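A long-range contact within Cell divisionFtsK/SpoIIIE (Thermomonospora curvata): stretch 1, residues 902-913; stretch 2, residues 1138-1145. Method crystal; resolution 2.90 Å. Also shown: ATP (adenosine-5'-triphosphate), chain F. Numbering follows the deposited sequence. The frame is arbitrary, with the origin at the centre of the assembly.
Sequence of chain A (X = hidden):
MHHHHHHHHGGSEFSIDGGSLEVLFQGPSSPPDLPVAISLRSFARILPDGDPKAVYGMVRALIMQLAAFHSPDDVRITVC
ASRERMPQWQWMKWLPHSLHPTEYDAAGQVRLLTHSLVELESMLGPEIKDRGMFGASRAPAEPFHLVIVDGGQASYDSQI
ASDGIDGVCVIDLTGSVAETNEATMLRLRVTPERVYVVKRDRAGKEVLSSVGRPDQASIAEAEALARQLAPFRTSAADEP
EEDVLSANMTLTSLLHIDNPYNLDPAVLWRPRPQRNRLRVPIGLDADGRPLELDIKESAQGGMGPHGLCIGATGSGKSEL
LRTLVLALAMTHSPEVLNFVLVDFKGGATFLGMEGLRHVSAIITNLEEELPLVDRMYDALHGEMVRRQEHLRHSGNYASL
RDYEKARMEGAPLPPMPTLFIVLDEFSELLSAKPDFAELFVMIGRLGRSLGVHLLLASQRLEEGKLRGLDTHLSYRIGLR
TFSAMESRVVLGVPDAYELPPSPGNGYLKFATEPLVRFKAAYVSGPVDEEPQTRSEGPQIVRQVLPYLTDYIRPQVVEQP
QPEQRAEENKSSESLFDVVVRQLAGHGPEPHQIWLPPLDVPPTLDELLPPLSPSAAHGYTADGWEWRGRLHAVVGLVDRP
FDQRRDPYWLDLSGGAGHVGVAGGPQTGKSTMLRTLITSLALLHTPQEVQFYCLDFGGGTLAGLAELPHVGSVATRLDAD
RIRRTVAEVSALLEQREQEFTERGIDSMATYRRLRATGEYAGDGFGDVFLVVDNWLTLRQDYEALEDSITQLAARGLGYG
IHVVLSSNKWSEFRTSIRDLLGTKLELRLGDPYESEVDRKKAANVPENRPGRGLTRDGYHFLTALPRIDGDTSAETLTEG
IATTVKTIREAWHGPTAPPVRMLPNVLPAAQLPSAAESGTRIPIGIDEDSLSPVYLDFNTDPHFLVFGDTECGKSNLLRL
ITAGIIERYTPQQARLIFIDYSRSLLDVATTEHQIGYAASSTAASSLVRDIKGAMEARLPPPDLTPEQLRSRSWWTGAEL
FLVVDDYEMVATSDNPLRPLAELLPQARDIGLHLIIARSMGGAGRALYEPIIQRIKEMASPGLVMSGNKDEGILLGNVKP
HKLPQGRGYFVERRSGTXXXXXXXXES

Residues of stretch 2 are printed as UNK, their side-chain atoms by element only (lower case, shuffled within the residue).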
# COMPACT_ATOMS: atom_id res chain seq x y z
N MET A 902 11.43 22.00 13.81
CA MET A 902 12.61 22.12 12.96
C MET A 902 13.54 23.23 13.43
O MET A 902 13.23 23.95 14.38
CB MET A 902 12.19 22.38 11.52
CG MET A 902 11.26 21.33 10.94
SD MET A 902 10.90 21.64 9.21
CE MET A 902 12.56 21.96 8.61
N LEU A 903 14.68 23.35 12.76
CA LEU A 903 15.63 24.41 13.05
C LEU A 903 15.00 25.77 12.76
O LEU A 903 14.52 26.02 11.66
CB LEU A 903 16.91 24.24 12.23
CG LEU A 903 17.89 23.17 12.70
CD1 LEU A 903 19.11 23.14 11.79
CD2 LEU A 903 18.31 23.43 14.13
N PRO A 904 14.99 26.65 13.77
CA PRO A 904 14.40 27.99 13.65
C PRO A 904 15.13 28.83 12.61
O PRO A 904 16.34 28.69 12.44
CB PRO A 904 14.58 28.58 15.05
CG PRO A 904 14.80 27.41 15.95
CD PRO A 904 15.53 26.41 15.12
N ASN A 905 14.39 29.70 11.91
CA ASN A 905 15.01 30.66 11.02
C ASN A 905 15.82 31.66 11.83
O ASN A 905 16.87 32.13 11.39
CB ASN A 905 13.95 31.38 10.18
CG ASN A 905 13.34 30.49 9.12
OD1 ASN A 905 14.02 29.64 8.55
ND2 ASN A 905 12.06 30.68 8.86
N VAL A 906 15.33 31.96 13.02
CA VAL A 906 16.04 32.82 13.96
C VAL A 906 15.98 32.22 15.37
O VAL A 906 14.90 32.00 15.91
CB VAL A 906 15.47 34.25 13.97
CG1 VAL A 906 13.95 34.23 13.94
CG2 VAL A 906 15.99 35.03 15.17
N LEU A 907 17.14 31.96 15.94
CA LEU A 907 17.22 31.41 17.29
C LEU A 907 17.73 32.47 18.26
O LEU A 907 18.87 32.91 18.16
CB LEU A 907 18.14 30.18 17.32
CG LEU A 907 18.44 29.60 18.70
CD1 LEU A 907 17.17 29.10 19.35
CD2 LEU A 907 19.47 28.49 18.60
N PRO A 908 16.87 32.90 19.19
CA PRO A 908 17.28 33.89 20.18
C PRO A 908 18.34 33.34 21.13
O PRO A 908 18.25 32.18 21.53
CB PRO A 908 15.98 34.19 20.94
CG PRO A 908 14.89 33.80 19.99
CD PRO A 908 15.43 32.61 19.26
N ALA A 909 19.32 34.16 21.48
CA ALA A 909 20.39 33.74 22.37
C ALA A 909 19.88 33.48 23.78
O ALA A 909 20.54 32.82 24.58
CB ALA A 909 21.49 34.79 22.40
N ALA A 910 18.69 34.01 24.08
CA ALA A 910 18.09 33.86 25.39
C ALA A 910 17.62 32.44 25.65
O ALA A 910 17.52 32.00 26.79
CB ALA A 910 16.94 34.83 25.55
N GLN A 911 17.32 31.71 24.57
CA GLN A 911 16.87 30.33 24.69
C GLN A 911 18.04 29.40 24.99
O GLN A 911 17.84 28.25 25.38
CB GLN A 911 16.15 29.88 23.42
CG GLN A 911 14.86 30.63 23.14
CD GLN A 911 14.12 30.09 21.93
OE1 GLN A 911 14.49 29.06 21.38
NE2 GLN A 911 13.08 30.80 21.52
N LEU A 912 19.25 29.90 24.80
CA LEU A 912 20.45 29.15 25.13
C LEU A 912 20.65 29.15 26.64
O LEU A 912 20.33 30.13 27.31
CB LEU A 912 21.67 29.75 24.44
CG LEU A 912 21.73 29.63 22.91
CD1 LEU A 912 23.06 30.16 22.40
CD2 LEU A 912 21.53 28.19 22.48
N PRO A 913 21.17 28.03 27.18
CA PRO A 913 21.47 27.90 28.61
C PRO A 913 22.26 29.07 29.16
O PRO A 913 23.12 29.61 28.47
CB PRO A 913 22.28 26.61 28.66
CG PRO A 913 21.76 25.80 27.54
CD PRO A 913 21.44 26.79 26.44
N UNK A 1138 28.40 18.19 12.04
CA UNK A 1138 27.04 18.26 12.54
C UNK A 1138 26.38 19.57 12.12
O UNK A 1138 26.94 20.64 12.34
c UNK A 1138 25.69 17.78 14.67
n UNK A 1138 28.80 18.08 18.23
c UNK A 1138 25.76 17.90 16.18
n UNK A 1138 26.63 18.56 18.77
c UNK A 1138 27.52 18.16 17.88
c UNK A 1138 27.03 18.12 14.06
n UNK A 1138 27.14 17.84 16.65
N UNK A 1139 25.20 19.48 11.52
CA UNK A 1139 24.47 20.66 11.10
C UNK A 1139 23.79 21.34 12.29
O UNK A 1139 22.98 20.73 12.97
c UNK A 1139 21.54 20.98 8.54
c UNK A 1139 22.58 21.47 9.53
c UNK A 1139 23.43 20.31 10.03
c UNK A 1139 23.44 22.55 8.91
N UNK A 1140 24.14 22.60 12.53
CA UNK A 1140 23.58 23.35 13.64
C UNK A 1140 23.00 24.69 13.20
O UNK A 1140 23.18 25.11 12.07
c UNK A 1140 26.50 25.21 15.40
c UNK A 1140 24.63 23.61 14.74
c UNK A 1140 25.36 22.33 15.11
c UNK A 1140 25.61 24.70 14.29
N UNK A 1141 22.31 25.35 14.12
CA UNK A 1141 21.80 26.69 13.90
C UNK A 1141 22.29 27.62 15.01
O UNK A 1141 21.99 27.40 16.18
c UNK A 1141 19.73 28.78 12.52
c UNK A 1141 20.27 26.70 13.85
o UNK A 1141 19.79 28.13 11.48
c UNK A 1141 19.65 28.08 13.87
n UNK A 1141 19.73 30.10 12.54
N UNK A 1142 23.06 28.64 14.64
CA UNK A 1142 23.61 29.55 15.63
C UNK A 1142 22.56 30.54 16.12
O UNK A 1142 21.55 30.77 15.45
c UNK A 1142 25.95 29.38 14.75
c UNK A 1142 24.81 30.33 15.06
o UNK A 1142 24.43 31.01 13.87
N UNK A 1143 22.80 31.11 17.29
CA UNK A 1143 21.83 31.99 17.93
C UNK A 1143 22.01 33.45 17.53
O UNK A 1143 23.13 33.89 17.27
c UNK A 1143 21.90 31.85 19.44
N UNK A 1144 20.91 34.19 17.49
CA UNK A 1144 20.94 35.60 17.12
C UNK A 1144 20.98 36.50 18.35
O UNK A 1144 20.19 36.34 19.28
c UNK A 1144 19.42 40.10 15.23
c UNK A 1144 19.72 35.94 16.26
o UNK A 1144 19.32 41.43 14.90
c UNK A 1144 18.52 39.54 16.12
c UNK A 1144 19.62 37.41 15.90
c UNK A 1144 18.63 38.21 16.45
c UNK A 1144 20.50 37.99 15.00
c UNK A 1144 20.41 39.32 14.67
N UNK A 1145 21.92 37.44 18.35
CA UNK A 1145 22.09 38.35 19.48
C UNK A 1145 21.83 39.80 19.05
O UNK A 1145 22.60 40.37 18.29
c UNK A 1145 23.80 39.19 21.19
c UNK A 1145 25.96 41.15 22.64
n UNK A 1145 25.54 39.90 22.79
n UNK A 1145 26.12 41.65 21.42
n UNK A 1145 26.23 41.90 23.70
c UNK A 1145 25.22 39.00 21.69
c UNK A 1145 23.49 38.22 20.06
PG ATP F . 29.31 40.87 6.57
O1G ATP F . 28.64 42.04 7.25
O2G ATP F . 29.19 40.87 5.06
O3G ATP F . 30.69 40.57 7.09
PB ATP F . 28.28 39.25 8.59
O1B ATP F . 28.86 40.37 9.42
O2B ATP F . 28.77 37.84 8.79
O3B ATP F . 28.44 39.60 7.03
PA ATP F . 26.08 39.65 10.23
O1A ATP F . 26.50 38.63 11.26
O2A ATP F . 26.40 41.11 10.45
O3A ATP F . 26.69 39.20 8.81
O5' ATP F . 24.50 39.50 9.98
C5' ATP F . 23.90 39.96 8.78
C4' ATP F . 22.41 39.66 8.84
O4' ATP F . 22.24 38.27 9.15
C3' ATP F . 21.74 40.46 9.94
O3' ATP F . 20.78 41.36 9.37
C2' ATP F . 21.03 39.45 10.83
O2' ATP F . 19.63 39.74 10.87
C1' ATP F . 21.27 38.10 10.19
N9 ATP F . 21.80 37.14 11.20
C8 ATP F . 23.02 37.20 11.77
N7 ATP F . 23.19 36.18 12.65
C5 ATP F . 22.06 35.45 12.66
C6 ATP F . 21.58 34.24 13.36
N6 ATP F . 22.36 33.60 14.26
N1 ATP F . 20.33 33.81 13.08
C2 ATP F . 19.55 34.44 12.19
N3 ATP F . 19.92 35.54 11.52
C4 ATP F . 21.15 36.09 11.70

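Position 1138 carries three carbons, a nitrogen, and then a carbon bearing two more nitrogens. That guanidinium chain makes it Arg 1138, and it lies out of reach of stretch 1. Position 1139 has four carbons forked at the second. This is Leu 1139, whose CB points sideways but whose end comes nearer, CG lying 4.5 Å from Leu 903 CD1.

Four carbons again at 1140, now forked at the first with one arm two carbons long, identify Ile 1140. Its CB points away, so the neighbour meets it through backbone, Leu 903 CD1 standing 4.4 Å from its C atom. At 1141 three carbons end in one oxygen and one nitrogen, the length of Gln 1141. Its CB points toward stretch 1 and lies 3.8 Å from Leu 903 CD2, while CD approaches Pro 904 O to 3.4 Å. The amide is hydrogen-bonded elsewhere in the structure; the residue has the largest covered area in its stretch.

Position 1142 has one carbon carrying an oxygen and a second carbon: Thr 1142, directed away from stretch 1. Its backbone O instead accepts a hydrogen bond from ATP N6 at 3.2 Å. Position 1143 offers a single carbon, CB, pointing toward stretch 1 and 3.6 Å from Leu 912 CD1. This is Ala 1143; the same methyl lies 4.2 Å from both Leu 907 CG and Ala 909 CB, so three apolar side chains share one small knob.

At 1144 one carbon leads to a six-carbon ring bearing an oxygen, hence Tyr 1144. Its CB packs 4.0 Å from Val 906 CG2, yet the end of the side chain leads away. Last, 1145 repeats the three carbons, nitrogen and two-nitrogen carbon of a guanidinium chain: Arg 1145, extended and ending away from stretch 1.

The contact works by letting the backbone fix the register while the side chains pack beside it. Tyr 1144 gives its N to Leu 907 O in a very short, nearly straight hydrogen bond of 2.5 Å, and receives Ala 909 N at its own O at 3.2 Å. One residue thus engages positions flanking Pro 908, whose ring nitrogen has no hydrogen to donate, in a short parallel pairing. Earlier in the strand, alternation turns Gln 1141 and Ala 1143 toward stretch 1 and Ile 1140 and Thr 1142 away. The rule is economical: two backbone bonds, a long side chain that covers the most area of its stretch, and a methyl where neighbours crowd in.

Stretch 2 1138-1145: RLIQTAYR
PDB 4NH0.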